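SnoaL-like domain-containing protein (PDB 5TGN) is of unknown function but belongs to the SnoaL-like, NTF2-related family of cone-shaped alpha-beta domains, whose members include enzymes and non-catalytic proteins. Local coordinates at residues 7-12 / 94-99; 27-32 / 102-107; 79-82 / 86-89. All blocks are in the same frame, centred on the assembly; numbering follows the deposited sequence.

Contact 1: 7-12 / 94-99; sequences IDLARE and FDVDGD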
ATOM      1  N   ILE A   7      -1.851 -25.466   5.473  1.00 28.62           N
ATOM      2  CA  ILE A   7      -0.584 -25.271   4.771  1.00 27.40           C
ATOM      3  C   ILE A   7      -0.752 -25.522   3.276  1.00 26.29           C
ATOM      4  O   ILE A   7      -0.125 -24.839   2.456  1.00 26.33           O
ATOM      5  CB  ILE A   7       0.530 -26.146   5.385  1.00 29.25           C
ATOM      6  CG1 ILE A   7       1.882 -25.793   4.763  1.00 26.79           C
ATOM      7  CG2 ILE A   7       0.237 -27.658   5.229  1.00 32.75           C
ATOM      8  CD1 ILE A   7       2.329 -24.347   5.014  1.00 24.31           C
ATOM      9  N   ASP A   8      -1.616 -26.475   2.895  1.00 30.40           N
ATOM     10  CA  ASP A   8      -1.912 -26.715   1.482  1.00 29.35           C
ATOM     11  C   ASP A   8      -2.577 -25.508   0.838  1.00 27.18           C
ATOM     12  O   ASP A   8      -2.249 -25.151  -0.299  1.00 27.07           O
ATOM     13  CB  ASP A   8      -2.825 -27.930   1.320  1.00 34.90           C
ATOM     14  CG  ASP A   8      -2.189 -29.227   1.837  1.00 44.07           C
ATOM     15  OD1 ASP A   8      -0.938 -29.344   1.816  1.00 40.29           O
ATOM     16  OD2 ASP A   8      -2.952 -30.123   2.259  1.00 48.17           O
ATOM     17  N   LEU A   9      -3.562 -24.906   1.528  1.00 26.39           N
ATOM     18  CA  LEU A   9      -4.218 -23.714   0.997  1.00 24.33           C
ATOM     19  C   LEU A   9      -3.205 -22.591   0.803  1.00 22.76           C
ATOM     20  O   LEU A   9      -3.211 -21.904  -0.228  1.00 26.03           O
ATOM     21  CB  LEU A   9      -5.348 -23.260   1.930  1.00 25.10           C
ATOM     22  CG  LEU A   9      -6.571 -24.173   2.034  1.00 28.87           C
ATOM     23  CD1 LEU A   9      -7.493 -23.749   3.176  1.00 30.38           C
ATOM     24  CD2 LEU A   9      -7.330 -24.206   0.717  1.00 30.12           C
ATOM     25  N   ALA A  10      -2.328 -22.390   1.790  1.00 23.04           N
ATOM     26  CA  ALA A  10      -1.357 -21.305   1.703  1.00 17.97           C
ATOM     27  C   ALA A  10      -0.414 -21.512   0.520  1.00 19.74           C
ATOM     28  O   ALA A  10      -0.179 -20.588  -0.266  1.00 21.92           O
ATOM     29  CB  ALA A  10      -0.573 -21.200   3.017  1.00 19.74           C
ATOM     30  N   ARG A  11       0.147 -22.721   0.379  1.00 20.72           N
ATOM     31  CA  ARG A  11       1.051 -22.981  -0.739  1.00 22.98           C
ATOM     32  C   ARG A  11       0.332 -22.833  -2.078  1.00 25.55           C
ATOM     33  O   ARG A  11       0.915 -22.353  -3.061  1.00 22.01           O
ATOM     34  CB  ARG A  11       1.653 -24.389  -0.633  1.00 28.20           C
ATOM     35  CG  ARG A  11       2.647 -24.628   0.521  1.00 33.09           C
ATOM     36  CD  ARG A  11       2.843 -26.157   0.712  1.00 41.63           C
ATOM     37  NE  ARG A  11       3.734 -26.472   1.825  1.00 41.19           N
ATOM     38  CZ  ARG A  11       3.766 -27.635   2.462  1.00 42.97           C
ATOM     39  NH1 ARG A  11       2.945 -28.610   2.108  1.00 44.44           N
ATOM     40  NH2 ARG A  11       4.611 -27.811   3.469  1.00 43.84           N
ATOM     41  N   GLU A  12      -0.914 -23.311  -2.159  1.00 22.02           N
ATOM     42  CA  GLU A  12      -1.655 -23.188  -3.407  1.00 22.86           C
ATOM     43  C   GLU A  12      -1.958 -21.727  -3.724  1.00 20.49           C
ATOM     44  O   GLU A  12      -1.982 -21.336  -4.896  1.00 20.97           O
ATOM     45  CB  GLU A  12      -2.956 -23.995  -3.348  1.00 25.01           C
ATOM     46  CG  GLU A  12      -3.693 -24.026  -4.679  1.00 33.95           C
ATOM     47  CD  GLU A  12      -2.893 -24.738  -5.770  1.00 40.05           C
ATOM     48  OE1 GLU A  12      -1.962 -25.511  -5.433  1.00 42.46           O
ATOM     49  OE2 GLU A  12      -3.181 -24.510  -6.965  1.00 41.23           O
ATOM     50  N   PHE A  94      -2.322 -16.435   6.897  1.00 19.77           N
ATOM     51  CA  PHE A  94      -3.569 -17.081   6.485  1.00 18.91           C
ATOM     52  C   PHE A  94      -4.321 -17.563   7.724  1.00 22.00           C
ATOM     53  O   PHE A  94      -3.771 -18.347   8.512  1.00 20.86           O
ATOM     54  CB  PHE A  94      -3.307 -18.297   5.591  1.00 19.99           C
ATOM     55  CG  PHE A  94      -2.629 -18.002   4.305  1.00 18.55           C
ATOM     56  CD1 PHE A  94      -3.372 -17.869   3.127  1.00 17.51           C
ATOM     57  CD2 PHE A  94      -1.243 -17.919   4.236  1.00 17.57           C
ATOM     58  CE1 PHE A  94      -2.733 -17.623   1.899  1.00 19.93           C
ATOM     59  CE2 PHE A  94      -0.597 -17.643   3.019  1.00 14.15           C
ATOM     60  CZ  PHE A  94      -1.326 -17.494   1.862  1.00 18.87           C
ATOM     61  N   ASP A  95      -5.569 -17.115   7.894  1.00 23.06           N
ATOM     62  CA  ASP A  95      -6.497 -17.712   8.864  1.00 22.99           C
ATOM     63  C   ASP A  95      -7.451 -18.635   8.111  1.00 25.89           C
ATOM     64  O   ASP A  95      -8.128 -18.196   7.172  1.00 22.44           O
ATOM     65  CB  ASP A  95      -7.288 -16.636   9.627  1.00 22.58           C
ATOM     66  CG  ASP A  95      -6.375 -15.654  10.369  1.00 31.15           C
ATOM     67  OD1 ASP A  95      -5.588 -16.113  11.229  1.00 31.89           O
ATOM     68  OD2 ASP A  95      -6.417 -14.430  10.078  1.00 27.53           O
ATOM     69  N   VAL A  96      -7.521 -19.899   8.535  1.00 22.41           N
ATOM     70  CA  VAL A  96      -8.215 -20.953   7.800  1.00 22.56           C
ATOM     71  C   VAL A  96      -9.295 -21.543   8.691  1.00 29.91           C
ATOM     72  O   VAL A  96      -9.085 -21.736   9.895  1.00 28.67           O
ATOM     73  CB  VAL A  96      -7.227 -22.045   7.329  1.00 23.21           C
ATOM     74  CG1 VAL A  96      -7.962 -23.294   6.784  1.00 28.77           C
ATOM     75  CG2 VAL A  96      -6.229 -21.448   6.335  1.00 25.40           C
ATOM     76  N   ASP A  97     -10.457 -21.816   8.102  1.00 28.15           N
ATOM     77  CA  ASP A  97     -11.505 -22.542   8.797  1.00 36.64           C
ATOM     78  C   ASP A  97     -12.308 -23.336   7.776  1.00 39.89           C
ATOM     79  O   ASP A  97     -12.578 -22.850   6.676  1.00 37.36           O
ATOM     80  CB  ASP A  97     -12.417 -21.595   9.592  1.00 46.52           C
ATOM     81  CG  ASP A  97     -13.182 -22.318  10.706  1.00 60.93           C
ATOM     82  OD1 ASP A  97     -12.796 -23.450  11.066  1.00 63.26           O
ATOM     83  OD2 ASP A  97     -14.165 -21.755  11.233  1.00 70.69           O
ATOM     84  N   GLY A  98     -12.680 -24.557   8.142  1.00 45.19           N
ATOM     85  CA  GLY A  98     -13.511 -25.360   7.258  1.00 52.28           C
ATOM     86  C   GLY A  98     -12.909 -25.550   5.881  1.00 50.63           C
ATOM     87  O   GLY A  98     -13.628 -25.476   4.876  1.00 55.66           O
ATOM     88  N   ASP A  99     -11.594 -25.778   5.821  1.00 39.90           N
ATOM     89  CA  ASP A  99     -10.796 -26.013   4.611  1.00 37.78           C
ATOM     90  C   ASP A  99     -10.855 -24.861   3.594  1.00 34.37           C
ATOM     91  O   ASP A  99     -10.541 -25.057   2.420  1.00 30.93           O
ATOM     92  CB  ASP A  99     -11.127 -27.372   3.948  1.00 51.72           C
ATOM     93  CG  ASP A  99     -12.524 -27.453   3.359  1.00 67.82           C
ATOM     94  OD1 ASP A  99     -12.862 -26.638   2.474  1.00 71.60           O
ATOM     95  OD2 ASP A  99     -13.293 -28.350   3.779  1.00 77.86           O
TER
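Ala10 sets its methyl on one face of the Phe94 ring, in a CH-pi contact in which CB lies 3.7 Å from the centroid and 20° off the ring normal, displaced toward the CD2-CE2 rim. The backbone follows closely, with Ala10 CA 3.8 Å from Phe94 CZ, an approach that suits alanine because its side chain is so short. Phe94 carries its CG anti to the carbonyl carbon (chi1 -62°), which sends the ring out from the strand to lie beneath the helix. Nearer the end of the strand, Leu9 reaches over with CD1, which meets Val96 CG1 at 3.7 Å and rests 3.4 Å from the backbone O of Asp99; its other methyl, CD2, leans on that same carbonyl oxygen. Val96 holds CG1 anti to its own N (chi1 169°), and the beta-branched side chain spreads both methyls beneath CD1 of Leu9. This is the helix-on-sheet packing of the NTF2-like fold: the N-terminal helix 6-18 lies against the curved sheet, and its apolar residues meet the inward-facing Phe94 and Val96. Tyr13 turns its ring steeply against Phe94, while Leu76 and Leu104 touch it from the adjoining strands. With an alanine here instead of Phe94, the Ala10 methyl is likely to lose its aromatic platform and a gap to open between helix and sheet. Beyond Val96 the chain reverses through Gly98 and Asp99, both at positive phi, which brings the backbone O of Asp99 back against Leu9 CD1.

Contact 2: 27-32 / 102-107; sequences ALFAQD and RRLTIN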
ATOM      1  N   ALA A  27     -10.976 -19.082  -5.396  1.00 21.89           N
ATOM      2  CA  ALA A  27     -11.627 -20.338  -5.003  1.00 19.76           C
ATOM      3  C   ALA A  27     -11.060 -20.924  -3.713  1.00 24.46           C
ATOM      4  O   ALA A  27     -11.716 -21.777  -3.096  1.00 21.52           O
ATOM      5  CB  ALA A  27     -11.516 -21.396  -6.121  1.00 23.23           C
ATOM      6  N   LEU A  28      -9.863 -20.500  -3.285  1.00 17.54           N
ATOM      7  CA  LEU A  28      -9.348 -20.945  -1.995  1.00 14.31           C
ATOM      8  C   LEU A  28      -9.999 -20.254  -0.808  1.00 16.81           C
ATOM      9  O   LEU A  28      -9.756 -20.663   0.333  1.00 19.79           O
ATOM     10  CB  LEU A  28      -7.845 -20.713  -1.902  1.00 14.56           C
ATOM     11  CG  LEU A  28      -7.044 -21.307  -3.046  1.00 20.65           C
ATOM     12  CD1 LEU A  28      -5.612 -20.804  -2.891  1.00 20.01           C
ATOM     13  CD2 LEU A  28      -7.119 -22.857  -3.046  1.00 26.47           C
ATOM     14  N   PHE A  29     -10.801 -19.227  -1.023  1.00 19.45           N
ATOM     15  CA  PHE A  29     -11.360 -18.456   0.081  1.00 15.80           C
ATOM     16  C   PHE A  29     -12.820 -18.840   0.323  1.00 18.64           C
ATOM     17  O   PHE A  29     -13.533 -19.252  -0.595  1.00 18.05           O
ATOM     18  CB  PHE A  29     -11.279 -16.952  -0.204  1.00 20.17           C
ATOM     19  CG  PHE A  29      -9.898 -16.395  -0.144  1.00 18.79           C
ATOM     20  CD1 PHE A  29      -9.512 -15.572   0.907  1.00 14.61           C
ATOM     21  CD2 PHE A  29      -8.990 -16.658  -1.155  1.00 13.22           C
ATOM     22  CE1 PHE A  29      -8.223 -15.009   0.957  1.00 15.95           C
ATOM     23  CE2 PHE A  29      -7.680 -16.105  -1.120  1.00 15.59           C
ATOM     24  CZ  PHE A  29      -7.291 -15.285  -0.055  1.00 14.47           C
ATOM     25  N   ALA A  30     -13.251 -18.689   1.574  1.00 19.58           N
ATOM     26  CA  ALA A  30     -14.673 -18.708   1.892  1.00 24.59           C
ATOM     27  C   ALA A  30     -15.394 -17.593   1.138  1.00 23.62           C
ATOM     28  O   ALA A  30     -14.803 -16.581   0.742  1.00 20.21           O
ATOM     29  CB  ALA A  30     -14.909 -18.543   3.400  1.00 22.84           C
ATOM     30  N   GLN A  31     -16.698 -17.787   0.957  1.00 25.15           N
ATOM     31  CA  GLN A  31     -17.500 -16.812   0.231  1.00 27.54           C
ATOM     32  C   GLN A  31     -17.400 -15.429   0.856  1.00 23.95           C
ATOM     33  O   GLN A  31     -17.403 -14.419   0.148  1.00 22.14           O
ATOM     34  CB  GLN A  31     -18.965 -17.278   0.177  1.00 30.41           C
ATOM     35  CG  GLN A  31     -19.881 -16.304  -0.533  1.00 33.85           C
ATOM     36  CD  GLN A  31     -21.343 -16.795  -0.657  1.00 44.75           C
ATOM     37  OE1 GLN A  31     -21.780 -17.729   0.043  1.00 46.67           O
ATOM     38  NE2 GLN A  31     -22.106 -16.142  -1.548  1.00 40.34           N
ATOM     39  N   ASP A  32     -17.345 -15.357   2.184  1.00 23.16           N
ATOM     40  CA  ASP A  32     -17.123 -14.099   2.885  1.00 21.82           C
ATOM     41  C   ASP A  32     -15.682 -13.953   3.358  1.00 24.95           C
ATOM     42  O   ASP A  32     -15.422 -13.197   4.293  1.00 25.04           O
ATOM     43  CB  ASP A  32     -18.094 -13.972   4.063  1.00 27.52           C
ATOM     44  CG  ASP A  32     -18.061 -15.178   4.977  1.00 35.89           C
ATOM     45  OD1 ASP A  32     -17.359 -16.151   4.643  1.00 38.96           O
ATOM     46  OD2 ASP A  32     -18.751 -15.172   6.020  1.00 43.21           O
ATOM     47  N   ARG A 102     -10.305 -17.908   5.532  1.00 19.58           N
ATOM     48  CA  ARG A 102     -11.218 -16.877   6.003  1.00 21.06           C
ATOM     49  C   ARG A 102     -10.593 -15.499   5.848  1.00 20.58           C
ATOM     50  O   ARG A 102     -11.287 -14.529   5.520  1.00 20.73           O
ATOM     51  CB  ARG A 102     -11.602 -17.135   7.458  1.00 24.88           C
ATOM     52  CG  ARG A 102     -12.487 -18.383   7.590  1.00 50.82           C
ATOM     53  CD  ARG A 102     -13.513 -18.292   8.724  1.00 60.47           C
ATOM     54  NE  ARG A 102     -14.258 -17.039   8.682  1.00 63.13           N
ATOM     55  CZ  ARG A 102     -15.271 -16.799   7.856  1.00 61.62           C
ATOM     56  NH1 ARG A 102     -15.886 -15.626   7.885  1.00 65.25           N
ATOM     57  NH2 ARG A 102     -15.664 -17.730   7.001  1.00 57.38           N
ATOM     58  N   ARG A 103      -9.294 -15.386   6.087  1.00 17.03           N
ATOM     59  CA  ARG A 103      -8.666 -14.094   5.932  1.00 15.70           C
ATOM     60  C   ARG A 103      -7.207 -14.288   5.567  1.00 17.49           C
ATOM     61  O   ARG A 103      -6.523 -15.157   6.122  1.00 19.64           O
ATOM     62  CB  ARG A 103      -8.786 -13.245   7.206  1.00 18.48           C
ATOM     63  CG  ARG A 103      -7.929 -11.947   7.172  1.00 16.34           C
ATOM     64  CD  ARG A 103      -7.883 -11.349   8.589  1.00 19.43           C
ATOM     65  NE  ARG A 103      -9.111 -10.644   8.947  1.00 22.92           N
ATOM     66  CZ  ARG A 103      -9.380 -10.174  10.163  1.00 26.47           C
ATOM     67  NH1 ARG A 103      -8.522 -10.381  11.156  1.00 24.94           N
ATOM     68  NH2 ARG A 103     -10.489  -9.476  10.387  1.00 31.41           N
ATOM     69  N   LEU A 104      -6.741 -13.484   4.613  1.00 14.67           N
ATOM     70  CA  LEU A 104      -5.318 -13.397   4.316  1.00 13.54           C
ATOM     71  C   LEU A 104      -4.883 -11.962   4.581  1.00 15.43           C
ATOM     72  O   LEU A 104      -5.472 -11.021   4.038  1.00 16.48           O
ATOM     73  CB  LEU A 104      -5.022 -13.821   2.868  1.00 12.31           C
ATOM     74  CG  LEU A 104      -3.667 -13.341   2.321  1.00 17.43           C
ATOM     75  CD1 LEU A 104      -2.523 -13.984   3.061  1.00 12.10           C
ATOM     76  CD2 LEU A 104      -3.594 -13.581   0.806  1.00 16.36           C
ATOM     77  N   THR A 105      -3.893 -11.788   5.459  1.00 14.24           N
ATOM     78  CA  THR A 105      -3.319 -10.467   5.738  1.00 18.38           C
ATOM     79  C   THR A 105      -1.938 -10.408   5.090  1.00 19.73           C
ATOM     80  O   THR A 105      -1.138 -11.334   5.257  1.00 17.10           O
ATOM     81  CB  THR A 105      -3.205 -10.224   7.253  1.00 17.78           C
ATOM     82  OG1 THR A 105      -4.507 -10.240   7.864  1.00 18.07           O
ATOM     83  CG2 THR A 105      -2.531  -8.877   7.556  1.00 15.62           C
ATOM     84  N   ILE A 106      -1.651  -9.340   4.357  1.00 18.66           N
ATOM     85  CA  ILE A 106      -0.398  -9.249   3.605  1.00 17.82           C
ATOM     86  C   ILE A 106       0.411  -8.078   4.158  1.00 13.89           C
ATOM     87  O   ILE A 106       0.057  -6.915   3.940  1.00 14.42           O
ATOM     88  CB  ILE A 106      -0.641  -9.093   2.096  1.00 16.75           C
ATOM     89  CG1 ILE A 106      -1.612 -10.179   1.628  1.00 14.51           C
ATOM     90  CG2 ILE A 106       0.703  -9.203   1.312  1.00 18.06           C
ATOM     91  CD1 ILE A 106      -1.946 -10.083   0.120  1.00 17.59           C
ATOM     92  N   ASN A 107       1.496  -8.381   4.863  1.00 17.10           N
ATOM     93  CA  ASN A 107       2.351  -7.362   5.478  1.00 21.16           C
ATOM     94  C   ASN A 107       3.651  -7.257   4.700  1.00 23.31           C
ATOM     95  O   ASN A 107       4.339  -8.265   4.505  1.00 22.88           O
ATOM     96  CB  ASN A 107       2.689  -7.715   6.922  1.00 19.92           C
ATOM     97  CG  ASN A 107       1.482  -7.677   7.849  1.00 24.29           C
ATOM     98  OD1 ASN A 107       0.704  -6.731   7.839  1.00 20.76           O
ATOM     99  ND2 ASN A 107       1.363  -8.682   8.696  1.00 24.63           N
TER
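Arg102 starts with CG anti to its carbonyl carbon and then bends at chi2 and again at chi3 (49°), a folded course that swings its guanidinium back toward Asp32. Asp32 meets it with CG tucked between its own backbone N and carbonyl carbon (chi1 53°). The resulting salt bridge is two-pronged but loose: Arg102 NH2 gives a weak hydrogen bond to Asp32 OD1 at 3.3 Å, and Arg102 NH1 a straighter but still weak one to Asp32 OD2 at 3.4 Å. Both oxygens sit at the edge of the guanidinium, yet the carboxylate is turned 73° out of the guanidinium plane, so the pair is not the flat, side-on type. Long, flexible arginine suits this solvent-exposed position, since it can fold back so that Arg102 NH2 comes obliquely to within 3.8 Å of Ala30 CB. In this NTF2-like fold the strand that carries the arginine is kinked by a classic beta bulge, with Arg102 and Arg103 both facing Asp95 on the neighbouring strand. Within the bulge Arg103 points away from 27-32 and pairs with Glu34, and also with Glu91 of the second subunit. Leu104, the next residue, points toward 27-32, and its CB approaches the edge of the Phe29 ring, near the ring plane, at 3.9 Å from CE1. Leu104 CD2 stands 4.2 Å from Phe29 CZ. The wide, apolar ring also touches Tyr13 of helix 6-18, Ile35 of strand 33-37 and Ile49 of helix 46-54. The backbone O of Phe29 accepts hydrogen bonds from Arg100 NH1 and Trp46 NE1.

Contact 3: 79-82 / 86-89; sequences VVQT and APAQ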
ATOM      1  N   VAL A  79       9.886 -13.658  -0.938  1.00 17.92           N
ATOM      2  CA  VAL A  79      10.479 -12.573  -1.706  1.00 20.56           C
ATOM      3  C   VAL A  79       9.670 -12.458  -2.987  1.00 21.49           C
ATOM      4  O   VAL A  79       9.468 -13.455  -3.685  1.00 22.13           O
ATOM      5  CB  VAL A  79      11.978 -12.833  -1.994  1.00 21.79           C
ATOM      6  CG1 VAL A  79      12.597 -11.685  -2.801  1.00 18.95           C
ATOM      7  CG2 VAL A  79      12.742 -13.048  -0.707  1.00 28.97           C
ATOM      8  N   VAL A  80       9.195 -11.260  -3.293  1.00 16.15           N
ATOM      9  CA  VAL A  80       8.492 -10.996  -4.549  1.00 18.30           C
ATOM     10  C   VAL A  80       9.431 -10.219  -5.472  1.00 17.95           C
ATOM     11  O   VAL A  80       9.896  -9.133  -5.112  1.00 22.57           O
ATOM     12  CB  VAL A  80       7.185 -10.225  -4.318  1.00 19.16           C
ATOM     13  CG1 VAL A  80       6.520  -9.876  -5.676  1.00 21.78           C
ATOM     14  CG2 VAL A  80       6.224 -11.052  -3.446  1.00 21.82           C
ATOM     15  N   GLN A  81       9.753 -10.790  -6.632  1.00 18.50           N
ATOM     16  CA  GLN A  81      10.582 -10.119  -7.616  1.00 17.95           C
ATOM     17  C   GLN A  81       9.762  -9.708  -8.835  1.00 23.50           C
ATOM     18  O   GLN A  81       8.817 -10.399  -9.230  1.00 21.99           O
ATOM     19  CB  GLN A  81      11.748 -11.017  -8.035  1.00 23.24           C
ATOM     20  CG  GLN A  81      12.704 -11.230  -6.862  1.00 28.37           C
ATOM     21  CD  GLN A  81      13.851 -12.136  -7.201  1.00 34.58           C
ATOM     22  OE1 GLN A  81      13.737 -13.354  -7.077  1.00 43.15           O
ATOM     23  NE2 GLN A  81      14.968 -11.552  -7.637  1.00 31.65           N
ATOM     24  N   THR A  82      10.157  -8.598  -9.440  1.00 23.76           N
ATOM     25  CA  THR A  82       9.515  -8.023 -10.616  1.00 24.14           C
ATOM     26  C   THR A  82      10.562  -7.635 -11.643  1.00 27.69           C
ATOM     27  O   THR A  82      11.768  -7.644 -11.359  1.00 22.60           O
ATOM     28  CB  THR A  82       8.691  -6.780 -10.247  1.00 23.96           C
ATOM     29  OG1 THR A  82       9.553  -5.829  -9.614  1.00 25.41           O
ATOM     30  CG2 THR A  82       7.481  -7.125  -9.332  1.00 22.72           C
ATOM     31  N   ALA A  86      12.657  -3.270  -6.930  1.00 18.71           N
ATOM     32  CA  ALA A  86      13.516  -3.990  -6.010  1.00 16.72           C
ATOM     33  C   ALA A  86      12.760  -5.178  -5.413  1.00 17.07           C
ATOM     34  O   ALA A  86      11.539  -5.125  -5.262  1.00 19.48           O
ATOM     35  CB  ALA A  86      14.004  -3.069  -4.887  1.00 20.65           C
ATOM     36  N   PRO A  87      13.461  -6.268  -5.092  1.00 23.05           N
ATOM     37  CA  PRO A  87      12.804  -7.392  -4.410  1.00 22.97           C
ATOM     38  C   PRO A  87      12.101  -6.909  -3.151  1.00 20.21           C
ATOM     39  O   PRO A  87      12.584  -6.010  -2.449  1.00 21.41           O
ATOM     40  CB  PRO A  87      13.968  -8.331  -4.080  1.00 24.12           C
ATOM     41  CG  PRO A  87      15.013  -8.011  -5.080  1.00 30.27           C
ATOM     42  CD  PRO A  87      14.875  -6.549  -5.403  1.00 26.94           C
ATOM     43  N   ALA A  88      10.933  -7.471  -2.881  1.00 29.59           N
ATOM     44  CA  ALA A  88      10.170  -7.101  -1.702  1.00 26.85           C
ATOM     45  C   ALA A  88      10.044  -8.310  -0.786  1.00 32.77           C
ATOM     46  O   ALA A  88       9.725  -9.407  -1.252  1.00 23.81           O
ATOM     47  CB  ALA A  88       8.780  -6.594  -2.080  1.00 27.50           C
ATOM     48  N   GLN A  89      10.292  -8.098   0.503  1.00 24.91           N
ATOM     49  CA  GLN A  89      10.096  -9.098   1.548  1.00 23.54           C
ATOM     50  C   GLN A  89       8.651  -9.026   2.014  1.00 20.30           C
ATOM     51  O   GLN A  89       8.205  -7.966   2.476  1.00 20.11           O
ATOM     52  CB  GLN A  89      11.027  -8.839   2.736  1.00 25.98           C
ATOM     53  CG  GLN A  89      12.450  -8.574   2.297  1.00 40.59           C
ATOM     54  CD  GLN A  89      13.122  -9.838   1.838  1.00 43.35           C
ATOM     55  OE1 GLN A  89      12.844 -10.912   2.371  1.00 48.62           O
ATOM     56  NE2 GLN A  89      13.999  -9.731   0.838  1.00 51.17           N
TER
HETATM   57  O   HOH W   1       9.746  -6.470  -6.611  1.00 18.85           O
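Val80 and Ala88 exchange two backbone hydrogen bonds as an antiparallel hydrogen-bonded pair. Val80 N reaches Ala88 O at 2.8 Å (N-H...O angle 168°), with the donor in the carbonyl plane; Ala88 N returns to Val80 O at 3.0 Å (164°), its donor tilted somewhat out of that plane. The same two oxygens take weaker CA-H...O contacts: Val79 CA lies 3.3 Å from Ala88 O, and Pro87, which has no N-H to donate and precedes the first paired residue, Ala88, offers its CA-H to Val80 O. A water extends the polar network where the strands part: it is hydrogen-bonded to Val80 O at 3.1 Å, to Thr82 OG1 at 3.1 Å and to Ala86 O at 2.6 Å, and so bridges the two backbones. Thr82 suits this place because its hydroxyl also takes the N-H of Phe85, within the connecting turn. Among the side chains, Val79 carries the contacts on its face of the sheet. Its CG1 packs alongside Pro87 CB at 3.8 Å, and its CG2 lies against the amide end of Gln89, 3.7 Å from Gln89 OE1. Gln89 brings its amide there by bending at chi2 (-74°), so that the group folds back beside the valine. On the other face, beside Val80, the small Ala88 packs against Arg41 of the third subunit, which donates to the backbone oxygens of Ala86 and Pro87. This is the turn end of the antiparallel beta hairpin of strands 73-81 and 88-97, which here takes part in subunit assembly.

Overall arrangement
From the N terminus, helix 6-18 supplies the first half of contact 1, and residues 27-32 the first half of contact 2. The chain then builds strands 33-37 and 41-44, helix 46-54 and strands 60-69 and 73-81 before contact 3 closes the hairpin with strand 88-97. That strand runs on to 94-99, where contact 1 closes, tying helix 6-18 to it; 102-107 closes contact 2, tying 27-32 to strand 100-108. Contacts 1 and 2 cross, while contact 3 nests inside both. The first two touch through paired strands 88-97 and 100-108, their centres 9 Å apart. The centre of contact 3 lies about 23 Å and 22 Å from theirs, across the chain's centre.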